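Long-range contacts in sigma-C capsid protein (Avian reovirus, PDB 2VRS), which forms the homotrimeric fibre of the avian reovirus capsid, attaches the virion to host cells and induces apoptosis: residues Gln84-Met88 with Tyr114-Thr119; Val124-Val129 with Phe190-Gly194; Ala146-Ser151 with Thr207-Thr211. One frame throughout, in Å; residues are numbered along the deposited sequence.

Overall arrangement
All three contacts lie in the C-terminal, largely antiparallel beta-barrel domain of this fibre fragment, well beyond its long N-terminal helix 3-38. Contacts 1 and 3 have centres about 16 Å apart and touch: strands 111-119 and 198-210 are sheet neighbours, Tyr114 N lies 2.8 Å from Thr207 O in a probable hydrogen bond, and Leu148 packs against Phe85 and Tyr114. Contact 2 stands apart, its centre about 20 Å from that of contact 1 and about 27 Å from that of contact 3, yet its strands belong to the same sheet. Its Pro191 side chain is about 7 Å from a bound zinc ion and packs on Tyr174, which with His172 belongs to the zinc site.

Contact 1 of 3, residues Gln84-Met88 with Tyr114-Thr119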
# COMPACT_ATOMS: atom_id res chain seq x y z
N GLN C 84 -20.96 1.44 -13.39
CA GLN C 84 -22.09 0.55 -13.71
C GLN C 84 -22.12 0.45 -15.25
O GLN C 84 -22.17 1.47 -15.96
CB GLN C 84 -23.40 1.14 -13.20
CG GLN C 84 -23.40 1.35 -11.70
CD GLN C 84 -24.64 2.06 -11.24
OE1 GLN C 84 -24.58 3.12 -10.62
NE2 GLN C 84 -25.79 1.49 -11.58
N PHE C 85 -21.99 -0.77 -15.75
CA PHE C 85 -22.08 -1.03 -17.18
C PHE C 85 -22.60 -2.43 -17.49
O PHE C 85 -22.80 -3.25 -16.59
CB PHE C 85 -20.71 -0.77 -17.83
CG PHE C 85 -19.56 -1.51 -17.17
CD1 PHE C 85 -19.24 -2.81 -17.57
CD2 PHE C 85 -18.79 -0.90 -16.18
CE1 PHE C 85 -18.16 -3.49 -16.96
CE2 PHE C 85 -17.70 -1.57 -15.56
CZ PHE C 85 -17.40 -2.87 -15.96
N ARG C 86 -22.82 -2.70 -18.77
CA ARG C 86 -23.22 -4.03 -19.22
C ARG C 86 -22.07 -4.74 -19.93
O ARG C 86 -21.30 -4.12 -20.69
CB ARG C 86 -24.46 -3.90 -20.12
CG ARG C 86 -25.66 -3.27 -19.38
CD ARG C 86 -26.35 -4.30 -18.51
NE ARG C 86 -27.51 -4.91 -19.17
CZ ARG C 86 -27.46 -5.94 -20.02
NH1 ARG C 86 -26.30 -6.50 -20.35
NH2 ARG C 86 -28.59 -6.41 -20.54
N TRP C 87 -21.96 -6.04 -19.70
CA TRP C 87 -20.82 -6.79 -20.27
C TRP C 87 -21.35 -8.07 -20.87
O TRP C 87 -22.01 -8.86 -20.17
CB TRP C 87 -19.83 -7.14 -19.15
CG TRP C 87 -18.43 -7.35 -19.58
CD1 TRP C 87 -18.00 -7.74 -20.82
CD2 TRP C 87 -17.26 -7.20 -18.77
NE1 TRP C 87 -16.61 -7.84 -20.83
CE2 TRP C 87 -16.14 -7.49 -19.59
CE3 TRP C 87 -17.04 -6.82 -17.42
CZ2 TRP C 87 -14.82 -7.42 -19.11
CZ3 TRP C 87 -15.71 -6.75 -16.94
CH2 TRP C 87 -14.62 -7.03 -17.78
N MET C 88 -21.09 -8.29 -22.16
CA MET C 88 -21.52 -9.56 -22.75
C MET C 88 -20.39 -10.54 -22.52
O MET C 88 -19.28 -10.37 -23.03
CB MET C 88 -21.84 -9.41 -24.25
CG MET C 88 -22.52 -10.67 -24.81
SD MET C 88 -22.38 -10.72 -26.61
CE MET C 88 -20.59 -10.77 -26.88
N TYR C 114 -15.54 -6.49 -8.69
CA TYR C 114 -16.66 -6.69 -9.60
C TYR C 114 -17.82 -7.40 -8.92
O TYR C 114 -17.65 -8.44 -8.28
CB TYR C 114 -16.23 -7.57 -10.77
CG TYR C 114 -15.33 -6.93 -11.79
CD1 TYR C 114 -15.65 -5.71 -12.36
CD2 TYR C 114 -14.20 -7.62 -12.25
CE1 TYR C 114 -14.82 -5.14 -13.38
CE2 TYR C 114 -13.41 -7.09 -13.24
CZ TYR C 114 -13.70 -5.85 -13.80
OH TYR C 114 -12.87 -5.37 -14.80
N MET C 115 -19.02 -6.85 -9.10
CA MET C 115 -20.22 -7.55 -8.69
C MET C 115 -21.10 -7.62 -9.95
O MET C 115 -21.49 -6.59 -10.46
CB MET C 115 -20.93 -6.72 -7.59
CG MET C 115 -20.30 -6.86 -6.23
SD MET C 115 -18.76 -5.92 -5.89
CE MET C 115 -19.10 -4.26 -6.48
N MET C 116 -21.40 -8.83 -10.43
CA MET C 116 -22.16 -8.99 -11.70
C MET C 116 -23.37 -9.88 -11.52
O MET C 116 -23.34 -10.88 -10.77
CB MET C 116 -21.30 -9.69 -12.72
CG MET C 116 -19.90 -9.06 -12.89
SD MET C 116 -19.06 -9.92 -14.26
CE MET C 116 -17.40 -9.33 -14.10
N SER C 117 -24.45 -9.53 -12.22
CA SER C 117 -25.62 -10.38 -12.21
C SER C 117 -26.20 -10.43 -13.62
O SER C 117 -26.01 -9.52 -14.43
CB SER C 117 -26.66 -9.88 -11.20
OG SER C 117 -27.11 -8.60 -11.55
N SER C 118 -26.89 -11.51 -13.92
CA SER C 118 -27.36 -11.59 -15.28
C SER C 118 -28.85 -11.54 -15.35
O SER C 118 -29.54 -12.03 -14.47
CB SER C 118 -26.91 -12.88 -15.92
OG SER C 118 -27.65 -14.00 -15.39
N THR C 119 -29.32 -11.02 -16.47
CA THR C 119 -30.63 -11.38 -16.95
C THR C 119 -30.44 -12.35 -18.14
O THR C 119 -29.41 -12.33 -18.85
CB THR C 119 -31.49 -10.12 -17.26
OG1 THR C 119 -32.88 -10.46 -17.15
CG2 THR C 119 -31.16 -9.50 -18.64
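Trp87 and Tyr114 meet inside the beta-barrel of the C-terminal domain, each carried on its own strand. Strands 81-92 and 111-119 are not sheet neighbours; strand 98-108 lies between them, pairing with each, and the short segments approach to 9.0 Å between axes at an angle of 60°. No hydrogen bond joins them, so the contact is made by side chains alone. The two rings form an offset edge-to-face pair: the six-membered ring of Trp87 directs its edge at the face of Tyr114, with centroids 5.7 Å apart and planes at 74°. Trp87 holds CG anti to its own backbone nitrogen (chi1 -155°), which carries the indole inward until CZ3 comes 3.8 Å from Tyr114 CZ. The pyrrole nitrogen NE1 is engaged elsewhere, donating to the backbone oxygen of Asp134, and this bond should limit rotation of the indole. Phe85 adds a third aromatic side chain. Its CZ is 4.3 Å from Tyr114 CE1, which sits at the edge of the Phe85 ring and near its plane. Phe186 of strand 185-191 packs on both Trp87 and Tyr114, and Ile138 on both Phe85 and Trp87, extending the apolar interior. At the Thr119 end of segment 114-119 the packing thins to a peripheral contact between its methyl group and the Arg86 guanidinium. Met116, by contrast, belongs to the buried part: its chain is extended beyond CG and reaches the indole obliquely, placing the terminal methyl CE 4.2 Å from Trp87 CE3.

Contact 2 of 3, residues Val124-Val129 with Phe190-Gly194; sequences VTSNVV and FPTGG
Thr192 fills the buried centre of this contact, reaching Val124, Ser126 and Val129. Its hydroxyl OG1 donates to Ser126 O at 2.7 Å, in the carbonyl plane and on a lone pair, while its methyl CG2 turns to the valines, 3.9 Å from Val124 CG1 and 3.7 Å from Val129 CG1. The same Val129 methyl sits over one face of the Phe190 ring in a CH-pi contact, 3.7 Å from the centroid and 21° off the normal. Val163, Phe165 and Ile200 also pack on Phe190, so this side is closely filled. The outer side is looser. Asn127 is exposed, its amide leading away from the other segment, and its carbonyl oxygen takes Thr192 N at 3.1 Å from well above the carbonyl plane. That oxygen also accepts from a water, which in turn accepts from Gly193 N, so solvent bridges the two loops. Reciprocal bonds between Val129 and Phe190, N to O at 3.0 Å both ways, make a hydrogen-bonded antiparallel pair. Val128 and Pro191 form the adjoining non-hydrogen-bonded pair, and these two pairs end the antiparallel ladder between strands 128-134 and 185-191, where the beta-barrel sheet gives way to loops.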
# COMPACT_ATOMS: atom_id res chain seq x y z
N VAL C 124 -25.53 -24.65 -21.51
CA VAL C 124 -24.28 -25.37 -21.26
C VAL C 124 -24.46 -26.79 -21.76
O VAL C 124 -25.59 -27.27 -21.89
CB VAL C 124 -23.85 -25.37 -19.75
CG1 VAL C 124 -23.50 -23.94 -19.30
CG2 VAL C 124 -24.92 -26.00 -18.86
N THR C 125 -23.35 -27.45 -22.06
CA THR C 125 -23.40 -28.81 -22.59
C THR C 125 -22.55 -29.80 -21.82
O THR C 125 -22.54 -30.98 -22.13
CB THR C 125 -22.99 -28.83 -24.07
OG1 THR C 125 -21.66 -28.32 -24.20
CG2 THR C 125 -23.92 -27.96 -24.89
N SER C 126 -21.86 -29.33 -20.78
CA SER C 126 -20.92 -30.17 -20.06
C SER C 126 -20.97 -29.89 -18.57
O SER C 126 -21.83 -29.13 -18.11
CB SER C 126 -19.52 -29.96 -20.64
OG SER C 126 -18.57 -30.74 -19.92
N ASN C 127 -20.10 -30.54 -17.80
CA ASN C 127 -20.08 -30.36 -16.34
C ASN C 127 -19.22 -29.16 -15.88
O ASN C 127 -19.18 -28.83 -14.69
CB ASN C 127 -19.66 -31.64 -15.63
CG ASN C 127 -18.24 -32.06 -15.98
OD1 ASN C 127 -17.70 -31.69 -17.01
ND2 ASN C 127 -17.63 -32.86 -15.11
N VAL C 128 -18.53 -28.54 -16.83
CA VAL C 128 -17.67 -27.37 -16.59
C VAL C 128 -17.86 -26.44 -17.78
O VAL C 128 -18.05 -26.91 -18.91
CB VAL C 128 -16.17 -27.77 -16.47
CG1 VAL C 128 -15.29 -26.53 -16.38
CG2 VAL C 128 -15.92 -28.63 -15.24
N VAL C 129 -17.84 -25.13 -17.55
CA VAL C 129 -17.95 -24.16 -18.63
C VAL C 129 -16.92 -23.04 -18.40
O VAL C 129 -16.55 -22.77 -17.24
CB VAL C 129 -19.38 -23.56 -18.70
CG1 VAL C 129 -19.73 -22.79 -17.41
CG2 VAL C 129 -19.57 -22.68 -19.93
N PHE C 190 -15.89 -22.76 -14.28
CA PHE C 190 -16.72 -23.19 -13.16
C PHE C 190 -17.63 -24.37 -13.47
O PHE C 190 -17.97 -24.61 -14.64
CB PHE C 190 -17.50 -21.98 -12.58
CG PHE C 190 -18.46 -21.32 -13.55
CD1 PHE C 190 -18.07 -20.24 -14.34
CD2 PHE C 190 -19.81 -21.75 -13.63
CE1 PHE C 190 -18.98 -19.62 -15.21
CE2 PHE C 190 -20.70 -21.14 -14.52
CZ PHE C 190 -20.30 -20.07 -15.29
N PRO C 191 -17.99 -25.15 -12.43
CA PRO C 191 -18.91 -26.27 -12.58
C PRO C 191 -20.28 -25.74 -12.97
O PRO C 191 -20.69 -24.66 -12.50
CB PRO C 191 -18.99 -26.87 -11.15
CG PRO C 191 -17.81 -26.35 -10.44
CD PRO C 191 -17.55 -25.00 -11.01
N THR C 192 -20.98 -26.51 -13.80
CA THR C 192 -22.32 -26.17 -14.25
C THR C 192 -23.46 -26.81 -13.43
O THR C 192 -24.64 -26.50 -13.66
CB THR C 192 -22.54 -26.62 -15.69
OG1 THR C 192 -22.41 -28.05 -15.74
CG2 THR C 192 -21.54 -25.93 -16.64
N GLY C 193 -23.10 -27.68 -12.48
CA GLY C 193 -24.09 -28.28 -11.57
C GLY C 193 -24.75 -29.54 -12.12
O GLY C 193 -25.77 -29.99 -11.57
N GLY C 194 -24.20 -30.10 -13.19
CA GLY C 194 -24.69 -31.35 -13.79
C GLY C 194 -23.96 -31.73 -15.06
O GLY C 194 -22.84 -31.30 -15.31
O HOH W 1 -20.88 -29.73 -12.47

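Contact 3 of 3, residues Ala146-Ser151 with Thr207-Thr211; sequences ARLVPS and TGIDT
Bends at chi2 (-85°) and chi3 (59°) fold the Arg147 side chain back toward Thr211, although its CB points the other way. The guanidinium then presents its edge to the threonine hydroxyl: NH2 donates to Thr211 OG1 at 2.9 Å, nearly straight at 166° and close to the guanidinium plane. A water in that same plane accepts from Arg147 NE and is hydrogen-bonded to Thr211 OG1, a second link between the two side chains. Beside this polar grip, Thr211 CG2 lies 3.4 Å from Arg147 O and 3.5 Å from Val149 O, and Ile209 CD1 rests 3.9 Å from the carbonyl carbon of Leu148. Ser151 N donates to Asp210 O at 2.9 Å on a lone pair, pinning the loop to the end of the strand. The Asp210 carboxylate turns away, to a salt bridge with Arg111 and to Tyr76 and His108 of the third subunit, placing this edge at the trimer interface. Ser151 is the N-cap of helix 152-155, its OG accepting from Phe154 N, while Leu148 packs on Met83 and Phe85 of strand 81-92. The loop thus spans from that strand to the C-terminal end of strand 198-210, which runs antiparallel beside strand 111-119.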
# COMPACT_ATOMS: atom_id res chain seq x y z
N ALA C 146 -8.58 2.36 -17.24
CA ALA C 146 -7.41 1.91 -16.52
C ALA C 146 -7.82 1.13 -15.28
O ALA C 146 -7.10 0.25 -14.84
CB ALA C 146 -6.55 3.07 -16.13
N ARG C 147 -9.01 1.43 -14.75
CA ARG C 147 -9.47 0.74 -13.49
C ARG C 147 -9.96 -0.68 -13.74
O ARG C 147 -10.32 -1.37 -12.77
CB ARG C 147 -10.58 1.51 -12.80
CG ARG C 147 -10.22 2.99 -12.48
CD ARG C 147 -9.48 3.18 -11.17
NE ARG C 147 -8.21 2.45 -11.08
CZ ARG C 147 -7.05 2.84 -11.60
NH1 ARG C 147 -6.96 3.98 -12.28
NH2 ARG C 147 -5.97 2.08 -11.43
N LEU C 148 -10.00 -1.11 -15.01
CA LEU C 148 -10.55 -2.42 -15.36
C LEU C 148 -9.45 -3.32 -15.92
O LEU C 148 -9.72 -4.40 -16.45
CB LEU C 148 -11.68 -2.29 -16.41
CG LEU C 148 -12.83 -1.34 -16.03
CD1 LEU C 148 -13.90 -1.35 -17.12
CD2 LEU C 148 -13.40 -1.71 -14.66
N VAL C 149 -8.23 -2.82 -15.85
CA VAL C 149 -7.04 -3.54 -16.33
C VAL C 149 -6.16 -3.94 -15.14
O VAL C 149 -5.72 -3.08 -14.36
CB VAL C 149 -6.18 -2.67 -17.32
CG1 VAL C 149 -4.97 -3.47 -17.79
CG2 VAL C 149 -7.03 -2.29 -18.55
N PRO C 150 -5.90 -5.25 -14.99
CA PRO C 150 -5.08 -5.74 -13.87
C PRO C 150 -3.61 -5.35 -14.03
O PRO C 150 -3.13 -5.19 -15.17
CB PRO C 150 -5.21 -7.25 -13.98
CG PRO C 150 -5.44 -7.48 -15.50
CD PRO C 150 -6.35 -6.35 -15.87
N SER C 151 -2.90 -5.25 -12.91
CA SER C 151 -1.47 -4.95 -12.95
C SER C 151 -0.72 -6.12 -13.59
O SER C 151 -1.21 -7.23 -13.64
CB SER C 151 -0.91 -4.68 -11.55
OG SER C 151 -0.93 -5.87 -10.78
N THR C 207 -15.79 -11.09 -7.96
CA THR C 207 -14.34 -11.22 -7.94
C THR C 207 -13.74 -9.83 -7.79
O THR C 207 -14.45 -8.84 -7.71
CB THR C 207 -13.80 -12.01 -9.20
OG1 THR C 207 -12.41 -12.35 -8.98
CG2 THR C 207 -13.94 -11.20 -10.52
N GLY C 208 -12.43 -9.76 -7.69
CA GLY C 208 -11.80 -8.45 -7.71
C GLY C 208 -10.38 -8.62 -8.21
O GLY C 208 -9.83 -9.76 -8.28
N ILE C 209 -9.81 -7.50 -8.61
CA ILE C 209 -8.48 -7.45 -9.24
C ILE C 209 -7.67 -6.31 -8.66
O ILE C 209 -8.21 -5.32 -8.10
CB ILE C 209 -8.60 -7.29 -10.80
CG1 ILE C 209 -9.27 -5.92 -11.22
CG2 ILE C 209 -9.43 -8.49 -11.38
CD1 ILE C 209 -9.21 -5.58 -12.76
N ASP C 210 -6.36 -6.46 -8.77
CA ASP C 210 -5.44 -5.40 -8.40
C ASP C 210 -5.01 -4.76 -9.68
O ASP C 210 -4.52 -5.48 -10.57
CB ASP C 210 -4.22 -5.97 -7.69
CG ASP C 210 -4.57 -6.60 -6.34
OD1 ASP C 210 -5.54 -6.15 -5.69
OD2 ASP C 210 -3.84 -7.51 -5.94
N THR C 211 -5.14 -3.43 -9.75
CA THR C 211 -4.85 -2.67 -10.99
C THR C 211 -3.48 -1.97 -10.93
O THR C 211 -2.83 -1.85 -9.88
CB THR C 211 -5.97 -1.65 -11.32
OG1 THR C 211 -5.97 -0.63 -10.33
CG2 THR C 211 -7.34 -2.34 -11.37
O HOH W 2 -8.73 0.24 -9.11